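PDB 6K40: alkyl hydroperoxide reductase AhpD from Deinococcus radiodurans R1, which probably acts as a peroxiredoxin-type antioxidant enzyme that reduces hydroperoxides. Local coordinates for residues A[58-63]-A[175-180]; A[65-70]-A[171-176]; A[82-87]-A[114-119]. All coordinates share one frame; numbering follows the deposited sequence.

Contact 1 of 3, residues A[58-63]-A[175-180]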
ATOM      1  N   LEU A  58      -0.127  26.426 -12.415  1.00 22.43           N
ATOM      2  CA  LEU A  58       1.116  27.070 -12.004  1.00 20.12           C
ATOM      3  C   LEU A  58       1.013  27.607 -10.581  1.00 19.27           C
ATOM      4  O   LEU A  58       1.964  27.488  -9.797  1.00 20.59           O
ATOM      5  CB  LEU A  58       1.487  28.178 -12.988  1.00 20.01           C
ATOM      6  CG  LEU A  58       2.014  27.667 -14.331  1.00 21.22           C
ATOM      7  CD1 LEU A  58       2.112  28.797 -15.346  1.00 21.11           C
ATOM      8  CD2 LEU A  58       3.360  26.973 -14.160  1.00 22.20           C
ATOM      9  N   ALA A  59      -0.137  28.179 -10.219  1.00 16.35           N
ATOM     10  CA  ALA A  59      -0.325  28.611  -8.835  1.00 18.93           C
ATOM     11  C   ALA A  59      -0.329  27.419  -7.879  1.00 22.76           C
ATOM     12  O   ALA A  59       0.296  27.467  -6.802  1.00 25.89           O
ATOM     13  CB  ALA A  59      -1.621  29.409  -8.710  1.00 18.18           C
ATOM     14  N   TRP A  60      -1.025  26.341  -8.257  1.00 22.42           N
ATOM     15  CA  TRP A  60      -1.020  25.134  -7.442  1.00 21.01           C
ATOM     16  C   TRP A  60       0.397  24.624  -7.229  1.00 19.83           C
ATOM     17  O   TRP A  60       0.760  24.234  -6.117  1.00 19.73           O
ATOM     18  CB  TRP A  60      -1.878  24.043  -8.085  1.00 21.10           C
ATOM     19  CG  TRP A  60      -1.666  22.711  -7.432  1.00 21.78           C
ATOM     20  CD1 TRP A  60      -2.314  22.227  -6.334  1.00 22.38           C
ATOM     21  CD2 TRP A  60      -0.717  21.708  -7.814  1.00 21.84           C
ATOM     22  NE1 TRP A  60      -1.834  20.979  -6.014  1.00 23.39           N
ATOM     23  CE2 TRP A  60      -0.852  20.639  -6.906  1.00 22.82           C
ATOM     24  CE3 TRP A  60       0.232  21.610  -8.835  1.00 21.33           C
ATOM     25  CZ2 TRP A  60      -0.074  19.487  -6.990  1.00 21.62           C
ATOM     26  CZ3 TRP A  60       1.003  20.468  -8.917  1.00 21.92           C
ATOM     27  CH2 TRP A  60       0.845  19.420  -8.001  1.00 22.19           C
ATOM     28  N   TRP A  61       1.208  24.609  -8.289  1.00 19.36           N
ATOM     29  CA  TRP A  61       2.565  24.093  -8.162  1.00 18.54           C
ATOM     30  C   TRP A  61       3.419  25.004  -7.297  1.00 19.08           C
ATOM     31  O   TRP A  61       4.221  24.522  -6.497  1.00 18.35           O
ATOM     32  CB  TRP A  61       3.212  23.917  -9.532  1.00 18.52           C
ATOM     33  CG  TRP A  61       4.668  23.556  -9.435  1.00 19.77           C
ATOM     34  CD1 TRP A  61       5.728  24.287  -9.891  1.00 19.40           C
ATOM     35  CD2 TRP A  61       5.224  22.379  -8.833  1.00 20.09           C
ATOM     36  NE1 TRP A  61       6.905  23.636  -9.618  1.00 19.59           N
ATOM     37  CE2 TRP A  61       6.625  22.463  -8.966  1.00 19.55           C
ATOM     38  CE3 TRP A  61       4.673  21.261  -8.195  1.00 20.32           C
ATOM     39  CZ2 TRP A  61       7.483  21.473  -8.488  1.00 18.95           C
ATOM     40  CZ3 TRP A  61       5.528  20.278  -7.719  1.00 19.82           C
ATOM     41  CH2 TRP A  61       6.916  20.391  -7.869  1.00 18.07           C
ATOM     42  N   ASN A  62       3.262  26.320  -7.445  1.00 19.62           N
ATOM     43  CA  ASN A  62       3.963  27.248  -6.565  1.00 19.22           C
ATOM     44  C   ASN A  62       3.701  26.906  -5.100  1.00 21.08           C
ATOM     45  O   ASN A  62       4.639  26.671  -4.320  1.00 23.12           O
ATOM     46  CB  ASN A  62       3.526  28.677  -6.892  1.00 18.71           C
ATOM     47  CG  ASN A  62       4.201  29.710  -6.029  1.00 20.23           C
ATOM     48  OD1 ASN A  62       5.397  29.970  -6.166  1.00 22.07           O
ATOM     49  ND2 ASN A  62       3.432  30.322  -5.137  1.00 20.60           N
ATOM     50  N   TYR A  63       2.421  26.807  -4.728  1.00 19.32           N
ATOM     51  CA  TYR A  63       2.089  26.516  -3.333  1.00 18.28           C
ATOM     52  C   TYR A  63       2.591  25.135  -2.909  1.00 18.79           C
ATOM     53  O   TYR A  63       3.235  24.993  -1.861  1.00 19.67           O
ATOM     54  CB  TYR A  63       0.582  26.630  -3.110  1.00 19.71           C
ATOM     55  CG  TYR A  63       0.149  26.242  -1.709  1.00 21.34           C
ATOM     56  CD1 TYR A  63       0.887  26.635  -0.597  1.00 19.83           C
ATOM     57  CD2 TYR A  63      -0.996  25.485  -1.496  1.00 23.01           C
ATOM     58  CE1 TYR A  63       0.500  26.282   0.682  1.00 19.03           C
ATOM     59  CE2 TYR A  63      -1.393  25.134  -0.216  1.00 21.77           C
ATOM     60  CZ  TYR A  63      -0.641  25.533   0.865  1.00 19.55           C
ATOM     61  OH  TYR A  63      -1.036  25.181   2.134  1.00 20.69           O
ATOM     62  N   ASN A 175      -4.681  15.349   1.164  1.00 17.61           N
ATOM     63  CA  ASN A 175      -6.102  15.055   1.005  1.00 16.30           C
ATOM     64  C   ASN A 175      -6.674  15.714  -0.245  1.00 20.06           C
ATOM     65  O   ASN A 175      -7.670  15.234  -0.798  1.00 20.39           O
ATOM     66  CB  ASN A 175      -6.874  15.496   2.245  1.00 14.31           C
ATOM     67  CG  ASN A 175      -6.980  14.398   3.275  1.00 15.38           C
ATOM     68  OD1 ASN A 175      -7.817  13.501   3.155  1.00 15.24           O
ATOM     69  ND2 ASN A 175      -6.121  14.448   4.287  1.00 15.71           N
ATOM     70  N   MET A 176      -6.063  16.812  -0.699  1.00 21.74           N
ATOM     71  CA  MET A 176      -6.494  17.443  -1.948  1.00 20.94           C
ATOM     72  C   MET A 176      -5.911  16.740  -3.177  1.00 17.79           C
ATOM     73  O   MET A 176      -6.634  16.448  -4.143  1.00 14.20           O
ATOM     74  CB  MET A 176      -6.093  18.918  -1.970  1.00 26.26           C
ATOM     75  CG  MET A 176      -6.166  19.508  -3.367  1.00 34.93           C
ATOM     76  SD  MET A 176      -4.945  20.761  -3.750  1.00 44.59           S
ATOM     77  CE  MET A 176      -5.756  22.218  -3.114  1.00 44.02           C
ATOM     78  N   THR A 177      -4.601  16.479  -3.164  1.00 17.14           N
ATOM     79  CA  THR A 177      -3.965  15.894  -4.343  1.00 19.68           C
ATOM     80  C   THR A 177      -4.451  14.470  -4.587  1.00 19.92           C
ATOM     81  O   THR A 177      -4.599  14.053  -5.742  1.00 20.32           O
ATOM     82  CB  THR A 177      -2.440  15.918  -4.210  1.00 22.65           C
ATOM     83  OG1 THR A 177      -2.029  15.120  -3.091  1.00 21.96           O
ATOM     84  CG2 THR A 177      -1.940  17.348  -4.039  1.00 22.67           C
ATOM     85  N   ASN A 178      -4.703  13.707  -3.517  1.00 20.50           N
ATOM     86  CA  ASN A 178      -5.300  12.384  -3.672  1.00 19.84           C
ATOM     87  C   ASN A 178      -6.609  12.467  -4.441  1.00 20.75           C
ATOM     88  O   ASN A 178      -6.853  11.687  -5.369  1.00 14.44           O
ATOM     89  CB  ASN A 178      -5.535  11.750  -2.301  1.00 17.42           C
ATOM     90  CG  ASN A 178      -4.252  11.387  -1.595  1.00 16.86           C
ATOM     91  OD1 ASN A 178      -4.269  11.017  -0.422  1.00 17.95           O
ATOM     92  ND2 ASN A 178      -3.131  11.493  -2.300  1.00 14.50           N
ATOM     93  N   ARG A 179      -7.466  13.417  -4.068  1.00 14.31           N
ATOM     94  CA  ARG A 179      -8.769  13.520  -4.707  1.00 14.33           C
ATOM     95  C   ARG A 179      -8.634  13.934  -6.165  1.00 19.28           C
ATOM     96  O   ARG A 179      -9.295  13.362  -7.038  1.00 18.53           O
ATOM     97  CB  ARG A 179      -9.654  14.488  -3.927  1.00 25.63           C
ATOM     98  CG  ARG A 179     -10.303  13.816  -2.731  1.00 14.29           C
ATOM     99  CD  ARG A 179     -10.796  14.796  -1.692  1.00 14.27           C
ATOM    100  NE  ARG A 179     -11.532  14.092  -0.649  1.00 16.10           N
ATOM    101  CZ  ARG A 179     -10.994  13.672   0.491  1.00 16.55           C
ATOM    102  NH1 ARG A 179      -9.711  13.899   0.746  1.00 14.29           N
ATOM    103  NH2 ARG A 179     -11.744  13.028   1.378  1.00 14.99           N
ATOM    104  N   VAL A 180      -7.755  14.893  -6.457  1.00 17.88           N
ATOM    105  CA  VAL A 180      -7.560  15.300  -7.850  1.00 18.79           C
ATOM    106  C   VAL A 180      -7.070  14.119  -8.687  1.00 19.19           C
ATOM    107  O   VAL A 180      -7.646  13.790  -9.738  1.00 18.86           O
ATOM    108  CB  VAL A 180      -6.597  16.496  -7.938  1.00 18.48           C
ATOM    109  CG1 VAL A 180      -6.234  16.778  -9.389  1.00 14.39           C
ATOM    110  CG2 VAL A 180      -7.221  17.727  -7.296  1.00 17.58           C
TER
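A Met-aromatic contact between Met176 and Trp60, with the methyl of Thr177 beside it, joins helix 54-69 to helix 161-184 close to the Cys92-Cys95 CxxC motif. The backbones stay well apart, with Trp60 CA and Thr177 CA 10.2 Å from each other, and the indole spans most of that gap. Its CG is anti to the backbone N (chi1 168°), which sends the ring out from helix 54-69 towards its neighbour. Met176 meets it from the edge: SD is 3.9 Å from NE1 of Trp60. The sulfur lies near the ring plane, 79° off the normal at 4.8 Å from the centroid of the five-membered ring of Trp60, so it does not sit over the pi face. The two side chains run past each other in opposite directions. Thr177 comes across at roughly a right angle, its CG2 4.1 Å from CZ2 of Trp60, again at the ring edge. Rotation of Thr177 puts OG1 between the backbone N and the carbonyl carbon, where it makes a weak hydrogen bond back to Phe174 O, and leaves the methyl for the indole. Away from the indole, Arg179 NH1 grips Asn175 twice: 2.9 Å to Asn175 O and 3.1 Å to Asn175 OD1, the latter bond lying on a carbonyl lone pair. Both acceptors are in the guanidinium plane, which fixes the rotation of that group. Asn175 OD1 also accepts from Asn90 ND2. Thr177 touches Cys95, and its side chain comes within about 4 Å of a bound glycerol, probably from the crystallisation liquor. The contact thus packs two helices of the all-helical AhpD-like fold beside the CxxC pair, the motif that holds the redox cysteines in AhpD relatives.

Contact 2 of 3, residues A[65-70]-A[171-176]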
ATOM      1  N   ASN A  65       4.900  23.082  -4.183  1.00 20.07           N
ATOM      2  CA  ASN A  65       6.351  22.995  -4.141  1.00 20.23           C
ATOM      3  C   ASN A  65       6.904  23.691  -2.908  1.00 21.22           C
ATOM      4  O   ASN A  65       7.785  23.150  -2.230  1.00 20.59           O
ATOM      5  CB  ASN A  65       6.936  23.608  -5.413  1.00 21.23           C
ATOM      6  CG  ASN A  65       8.375  23.210  -5.645  1.00 23.06           C
ATOM      7  OD1 ASN A  65       8.865  22.242  -5.068  1.00 24.23           O
ATOM      8  ND2 ASN A  65       9.064  23.960  -6.495  1.00 24.26           N
ATOM      9  N   LEU A  66       6.389  24.888  -2.587  1.00 21.58           N
ATOM     10  CA  LEU A  66       6.875  25.568  -1.390  1.00 22.55           C
ATOM     11  C   LEU A  66       6.571  24.763  -0.131  1.00 22.31           C
ATOM     12  O   LEU A  66       7.412  24.666   0.772  1.00 20.96           O
ATOM     13  CB  LEU A  66       6.268  26.966  -1.290  1.00 23.11           C
ATOM     14  CG  LEU A  66       6.691  27.754  -0.049  1.00 23.98           C
ATOM     15  CD1 LEU A  66       8.181  28.053  -0.089  1.00 22.92           C
ATOM     16  CD2 LEU A  66       5.882  29.037   0.080  1.00 25.47           C
ATOM     17  N   LEU A  67       5.387  24.153  -0.066  1.00 21.98           N
ATOM     18  CA  LEU A  67       4.961  23.491   1.164  1.00 21.21           C
ATOM     19  C   LEU A  67       5.651  22.146   1.371  1.00 23.55           C
ATOM     20  O   LEU A  67       6.066  21.828   2.492  1.00 24.82           O
ATOM     21  CB  LEU A  67       3.446  23.300   1.151  1.00 20.06           C
ATOM     22  CG  LEU A  67       2.848  22.587   2.363  1.00 19.23           C
ATOM     23  CD1 LEU A  67       2.932  23.480   3.591  1.00 15.18           C
ATOM     24  CD2 LEU A  67       1.410  22.175   2.083  1.00 14.90           C
ATOM     25  N   VAL A  68       5.794  21.352   0.315  1.00 23.68           N
ATOM     26  CA  VAL A  68       6.181  19.954   0.445  1.00 22.63           C
ATOM     27  C   VAL A  68       7.666  19.740   0.175  1.00 25.32           C
ATOM     28  O   VAL A  68       8.318  18.966   0.878  1.00 26.30           O
ATOM     29  CB  VAL A  68       5.314  19.089  -0.497  1.00 19.53           C
ATOM     30  CG1 VAL A  68       5.777  17.638  -0.481  1.00 19.05           C
ATOM     31  CG2 VAL A  68       3.849  19.197  -0.105  1.00 17.31           C
ATOM     32  N   ASN A  69       8.224  20.419  -0.825  1.00 25.11           N
ATOM     33  CA  ASN A  69       9.586  20.140  -1.268  1.00 26.30           C
ATOM     34  C   ASN A  69      10.621  21.116  -0.725  1.00 28.10           C
ATOM     35  O   ASN A  69      11.702  20.689  -0.310  1.00 28.82           O
ATOM     36  CB  ASN A  69       9.650  20.142  -2.798  1.00 24.08           C
ATOM     37  CG  ASN A  69       8.710  19.133  -3.417  1.00 22.87           C
ATOM     38  OD1 ASN A  69       8.520  18.037  -2.888  1.00 23.32           O
ATOM     39  ND2 ASN A  69       8.114  19.496  -4.545  1.00 23.08           N
ATOM     40  N   LYS A  70      10.326  22.412  -0.731  1.00 26.26           N
ATOM     41  CA  LYS A  70      11.310  23.406  -0.334  1.00 27.58           C
ATOM     42  C   LYS A  70      11.494  23.403   1.183  1.00 26.56           C
ATOM     43  O   LYS A  70      10.814  22.686   1.921  1.00 25.28           O
ATOM     44  CB  LYS A  70      10.904  24.786  -0.844  1.00 29.96           C
ATOM     45  CG  LYS A  70      11.149  24.977  -2.334  1.00 32.42           C
ATOM     46  CD  LYS A  70      10.120  25.902  -2.947  1.00 34.02           C
ATOM     47  CE  LYS A  70      10.779  26.981  -3.784  1.00 36.18           C
ATOM     48  NZ  LYS A  70       9.937  28.209  -3.856  1.00 38.37           N
ATOM     49  N   ILE A 171      -0.924  17.508   5.473  1.00 17.06           N
ATOM     50  CA  ILE A 171      -1.967  16.484   5.521  1.00 18.13           C
ATOM     51  C   ILE A 171      -3.156  16.896   4.659  1.00 18.74           C
ATOM     52  O   ILE A 171      -3.669  16.109   3.847  1.00 19.95           O
ATOM     53  CB  ILE A 171      -2.393  16.212   6.975  1.00 17.30           C
ATOM     54  CG1 ILE A 171      -1.240  15.581   7.759  1.00 14.96           C
ATOM     55  CG2 ILE A 171      -3.630  15.317   7.010  1.00 15.69           C
ATOM     56  CD1 ILE A 171      -1.324  15.802   9.262  1.00 15.12           C
ATOM     57  N   ALA A 172      -3.599  18.147   4.804  1.00 17.83           N
ATOM     58  CA  ALA A 172      -4.755  18.602   4.039  1.00 17.37           C
ATOM     59  C   ALA A 172      -4.431  18.710   2.549  1.00 16.58           C
ATOM     60  O   ALA A 172      -5.270  18.395   1.692  1.00 17.95           O
ATOM     61  CB  ALA A 172      -5.245  19.932   4.611  1.00 18.56           C
ATOM     62  N   MET A 173      -3.204  19.116   2.216  1.00 16.33           N
ATOM     63  CA  MET A 173      -2.806  19.236   0.819  1.00 19.96           C
ATOM     64  C   MET A 173      -2.746  17.879   0.141  1.00 18.67           C
ATOM     65  O   MET A 173      -3.057  17.761  -1.049  1.00 19.06           O
ATOM     66  CB  MET A 173      -1.448  19.939   0.736  1.00 25.87           C
ATOM     67  CG  MET A 173      -0.802  19.983  -0.644  1.00 31.61           C
ATOM     68  SD  MET A 173      -1.852  20.628  -1.962  1.00 37.64           S
ATOM     69  CE  MET A 173      -2.485  22.126  -1.223  1.00 36.52           C
ATOM     70  N   PHE A 174      -2.387  16.834   0.880  1.00 17.53           N
ATOM     71  CA  PHE A 174      -2.417  15.526   0.247  1.00 18.76           C
ATOM     72  C   PHE A 174      -3.826  14.960   0.214  1.00 19.67           C
ATOM     73  O   PHE A 174      -4.163  14.219  -0.715  1.00 20.09           O
ATOM     74  CB  PHE A 174      -1.422  14.587   0.923  1.00 16.81           C
ATOM     75  CG  PHE A 174      -0.030  14.775   0.415  1.00 16.88           C
ATOM     76  CD1 PHE A 174       0.344  14.244  -0.808  1.00 17.88           C
ATOM     77  CD2 PHE A 174       0.878  15.550   1.113  1.00 16.37           C
ATOM     78  CE1 PHE A 174       1.614  14.445  -1.303  1.00 18.34           C
ATOM     79  CE2 PHE A 174       2.150  15.755   0.623  1.00 17.66           C
ATOM     80  CZ  PHE A 174       2.519  15.206  -0.591  1.00 18.10           C
ATOM     81  N   ASN A 175      -4.681  15.349   1.164  1.00 17.61           N
ATOM     82  CA  ASN A 175      -6.102  15.055   1.005  1.00 16.30           C
ATOM     83  C   ASN A 175      -6.674  15.714  -0.245  1.00 20.06           C
ATOM     84  O   ASN A 175      -7.670  15.234  -0.798  1.00 20.39           O
ATOM     85  CB  ASN A 175      -6.874  15.496   2.245  1.00 14.31           C
ATOM     86  CG  ASN A 175      -6.980  14.398   3.275  1.00 15.38           C
ATOM     87  OD1 ASN A 175      -7.817  13.501   3.155  1.00 15.24           O
ATOM     88  ND2 ASN A 175      -6.121  14.448   4.287  1.00 15.71           N
ATOM     89  N   MET A 176      -6.063  16.812  -0.699  1.00 21.74           N
ATOM     90  CA  MET A 176      -6.494  17.443  -1.948  1.00 20.94           C
ATOM     91  C   MET A 176      -5.911  16.740  -3.177  1.00 17.79           C
ATOM     92  O   MET A 176      -6.634  16.448  -4.143  1.00 14.20           O
ATOM     93  CB  MET A 176      -6.093  18.918  -1.970  1.00 26.26           C
ATOM     94  CG  MET A 176      -6.166  19.508  -3.367  1.00 34.93           C
ATOM     95  SD  MET A 176      -4.945  20.761  -3.750  1.00 44.59           S
ATOM     96  CE  MET A 176      -5.756  22.218  -3.114  1.00 44.02           C
TER
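Leu67 and Met173 mark the nearest backbone approach, their CA atoms 8.9 Å apart, where the last turns of helix 54-69 pass helix 161-184 in the buried centre of this all-helical AhpD-like fold. Two apolar pairs fill the gap. Leu67 reaches over with CD2, which sits 3.9 Å from CB of Met173 and also touches its CG, so it rests on the root of the methionine while the rest of that chain bends away at chi2 and chi3. One residue on, Val68 faces Phe174 with both methyls: CG2 is 3.9 Å from CE2 of Phe174, and CG1 of Val68 is 4.1 Å from its CZ. The valine reaches the ring obliquely. The phenyl also meets His99 edge-to-face and packs on Ala83 and Val86, which brings side chains of three other helices, 54-69, 76-90 and 93-107, onto one ring. Helix 54-69 widens into a pi-type turn here, Asn65 O taking bonds from both Asn69 N and Lys70 N. Beside that turn, Asn69 ND2 donates to Asn65 OD1 at 2.9 Å, with the acceptor within 4° of the Asn69 amide plane.

Contact 3 of 3, residues A[82-87]-A[114-119]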
ATOM      1  N   LEU A  82       4.072  11.856   6.178  1.00 18.13           N
ATOM      2  CA  LEU A  82       2.678  12.291   6.158  1.00 18.28           C
ATOM      3  C   LEU A  82       2.024  11.998   4.809  1.00 17.23           C
ATOM      4  O   LEU A  82       0.900  11.480   4.745  1.00 18.63           O
ATOM      5  CB  LEU A  82       2.597  13.784   6.486  1.00 19.14           C
ATOM      6  CG  LEU A  82       3.079  14.185   7.884  1.00 19.28           C
ATOM      7  CD1 LEU A  82       3.086  15.699   8.048  1.00 18.77           C
ATOM      8  CD2 LEU A  82       2.218  13.530   8.953  1.00 18.53           C
ATOM      9  N   ALA A  83       2.724  12.324   3.719  1.00 16.98           N
ATOM     10  CA  ALA A  83       2.192  12.097   2.378  1.00 16.98           C
ATOM     11  C   ALA A  83       1.858  10.629   2.154  1.00 17.88           C
ATOM     12  O   ALA A  83       0.796  10.295   1.618  1.00 20.99           O
ATOM     13  CB  ALA A  83       3.203  12.569   1.338  1.00 15.04           C
ATOM     14  N   VAL A  84       2.771   9.741   2.547  1.00 16.10           N
ATOM     15  CA  VAL A  84       2.586   8.312   2.326  1.00 15.26           C
ATOM     16  C   VAL A  84       1.408   7.795   3.140  1.00 18.95           C
ATOM     17  O   VAL A  84       0.576   7.032   2.632  1.00 17.48           O
ATOM     18  CB  VAL A  84       3.891   7.563   2.653  1.00 15.49           C
ATOM     19  CG1 VAL A  84       3.630   6.085   2.846  1.00 15.76           C
ATOM     20  CG2 VAL A  84       4.920   7.790   1.552  1.00 18.59           C
ATOM     21  N   VAL A  85       1.299   8.218   4.405  1.00 18.80           N
ATOM     22  CA  VAL A  85       0.180   7.763   5.230  1.00 17.46           C
ATOM     23  C   VAL A  85      -1.145   8.202   4.616  1.00 18.02           C
ATOM     24  O   VAL A  85      -2.075   7.398   4.449  1.00 19.32           O
ATOM     25  CB  VAL A  85       0.326   8.278   6.673  1.00 17.30           C
ATOM     26  CG1 VAL A  85      -0.979   8.091   7.440  1.00 16.75           C
ATOM     27  CG2 VAL A  85       1.467   7.563   7.376  1.00 16.81           C
ATOM     28  N   VAL A  86      -1.239   9.481   4.244  1.00 18.35           N
ATOM     29  CA  VAL A  86      -2.492  10.010   3.713  1.00 16.33           C
ATOM     30  C   VAL A  86      -2.844   9.337   2.393  1.00 17.06           C
ATOM     31  O   VAL A  86      -4.005   8.974   2.154  1.00 17.18           O
ATOM     32  CB  VAL A  86      -2.401  11.540   3.564  1.00 17.17           C
ATOM     33  CG1 VAL A  86      -3.666  12.091   2.917  1.00 14.54           C
ATOM     34  CG2 VAL A  86      -2.165  12.185   4.921  1.00 17.64           C
ATOM     35  N   SER A  87      -1.855   9.158   1.515  1.00 18.81           N
ATOM     36  CA  SER A  87      -2.126   8.560   0.216  1.00 17.76           C
ATOM     37  C   SER A  87      -2.533   7.099   0.343  1.00 18.77           C
ATOM     38  O   SER A  87      -3.371   6.624  -0.431  1.00 20.82           O
ATOM     39  CB  SER A  87      -0.888   8.707  -0.669  1.00 16.96           C
ATOM     40  OG  SER A  87      -0.562  10.077  -0.820  1.00 16.93           O
ATOM     41  N   ASP A 114       7.650   0.952   3.242  1.00 21.48           N
ATOM     42  CA  ASP A 114       6.654  -0.043   2.857  1.00 21.70           C
ATOM     43  C   ASP A 114       5.659  -0.292   3.983  1.00 20.64           C
ATOM     44  O   ASP A 114       4.452  -0.406   3.739  1.00 20.99           O
ATOM     45  CB  ASP A 114       7.334  -1.356   2.462  1.00 21.73           C
ATOM     46  CG  ASP A 114       8.156  -1.236   1.195  1.00 24.06           C
ATOM     47  OD1 ASP A 114       7.990  -0.234   0.469  1.00 26.54           O
ATOM     48  OD2 ASP A 114       8.967  -2.147   0.921  1.00 24.58           O
ATOM     49  N   ALA A 115       6.143  -0.360   5.225  1.00 18.68           N
ATOM     50  CA  ALA A 115       5.245  -0.617   6.346  1.00 19.25           C
ATOM     51  C   ALA A 115       4.305   0.558   6.579  1.00 18.83           C
ATOM     52  O   ALA A 115       3.094   0.373   6.745  1.00 17.19           O
ATOM     53  CB  ALA A 115       6.054  -0.919   7.609  1.00 17.83           C
ATOM     54  N   VAL A 116       4.845   1.780   6.568  1.00 19.27           N
ATOM     55  CA  VAL A 116       4.036   2.963   6.830  1.00 18.48           C
ATOM     56  C   VAL A 116       3.010   3.175   5.727  1.00 17.96           C
ATOM     57  O   VAL A 116       1.907   3.676   5.984  1.00 15.70           O
ATOM     58  CB  VAL A 116       4.964   4.184   7.003  1.00 19.24           C
ATOM     59  CG1 VAL A 116       4.257   5.471   6.627  1.00 22.19           C
ATOM     60  CG2 VAL A 116       5.479   4.261   8.425  1.00 18.84           C
ATOM     61  N   ALA A 117       3.327   2.761   4.496  1.00 18.67           N
ATOM     62  CA  ALA A 117       2.363   2.885   3.406  1.00 15.72           C
ATOM     63  C   ALA A 117       1.106   2.067   3.664  1.00 18.30           C
ATOM     64  O   ALA A 117       0.029   2.411   3.162  1.00 18.83           O
ATOM     65  CB  ALA A 117       3.009   2.463   2.086  1.00 15.82           C
ATOM     66  N   VAL A 118       1.215   0.994   4.443  1.00 18.25           N
ATOM     67  CA  VAL A 118       0.085   0.108   4.702  1.00 18.73           C
ATOM     68  C   VAL A 118      -0.542   0.456   6.045  1.00 17.91           C
ATOM     69  O   VAL A 118      -1.733   0.777   6.123  1.00 18.21           O
ATOM     70  CB  VAL A 118       0.523  -1.368   4.661  1.00 18.66           C
ATOM     71  CG1 VAL A 118      -0.627  -2.273   5.056  1.00 18.06           C
ATOM     72  CG2 VAL A 118       1.041  -1.724   3.278  1.00 18.78           C
ATOM     73  N   ASN A 119       0.255   0.400   7.110  1.00 17.13           N
ATOM     74  CA  ASN A 119      -0.255   0.663   8.454  1.00 18.32           C
ATOM     75  C   ASN A 119       0.902   1.146   9.314  1.00 18.20           C
ATOM     76  O   ASN A 119       1.796   0.363   9.646  1.00 20.29           O
ATOM     77  CB  ASN A 119      -0.896  -0.583   9.059  1.00 18.97           C
ATOM     78  CG  ASN A 119      -1.887  -0.251  10.156  1.00 18.63           C
ATOM     79  OD1 ASN A 119      -1.772   0.779  10.825  1.00 18.39           O
ATOM     80  ND2 ASN A 119      -2.868  -1.124  10.349  1.00 15.90           N
TER
HETATM   81  O   HOH W   1      -1.855   4.525   5.176  1.00 21.73           O
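Val84, Val85, Val116 and Ala117 form an apolar helix-helix packing contact of three valines and an alanine between helix 76-90 and the end of helix 110-118, on the side of the fold that meets the second subunit. The two short segments come within 8.2 Å axis to axis, with their directions 44° apart. Val84 does the closest work: its CG1 presses directly on the opposite backbone, 3.5 Å from CA of Ala117, tighter than usual for two carbons. Val84 CG1 also meets CB of Ala117 at 3.8 Å and CG1 of Val116 at 3.9 Å. Val85 adds the other half of the grip, its CG2 lying 3.6 Å from CG1 of Val116, so CG1 of Val116 is shared between Val84 and Val85. Loop residues Ala123 and Leu125 pack on Val116 as well. Just beyond this strip, Asp114, Val118 and Asn119 hydrogen-bond to His193 and Arg91 of the second subunit. A water donates to Val85 O at 3.0 Å and more weakly to Ala117 O at 3.5 Å. Since no direct hydrogen bond crosses, the segments meet directly through van der Waals packing of valine methyls on Val116 and Ala117, and the water, with one weak bond, is the polar link between two backbone carbonyls that cannot bond to each other.

Overall arrangement
Contacts 1 and 2 hold the same two helices, 54-69 and 161-184, at neighbouring places along their length with centres 7 Å apart, and they meet where Tyr63 and Trp60 pack on Met173. Contact 2 is buried and purely apolar carbon packing, whereas contact 1, further out and partly exposed, relies on sulfur and an indole edge. Contact 3 is also buried, but it lies across the chain's centre from contact 1 and joins another pair of helices with valine methyls and a water. Helix 161-184 links the three, since it also packs on helix 76-90, where Asn178 ND2 probably hydrogen-bonds to Ser87 OG. Contact 3 alone has the second subunit beside it.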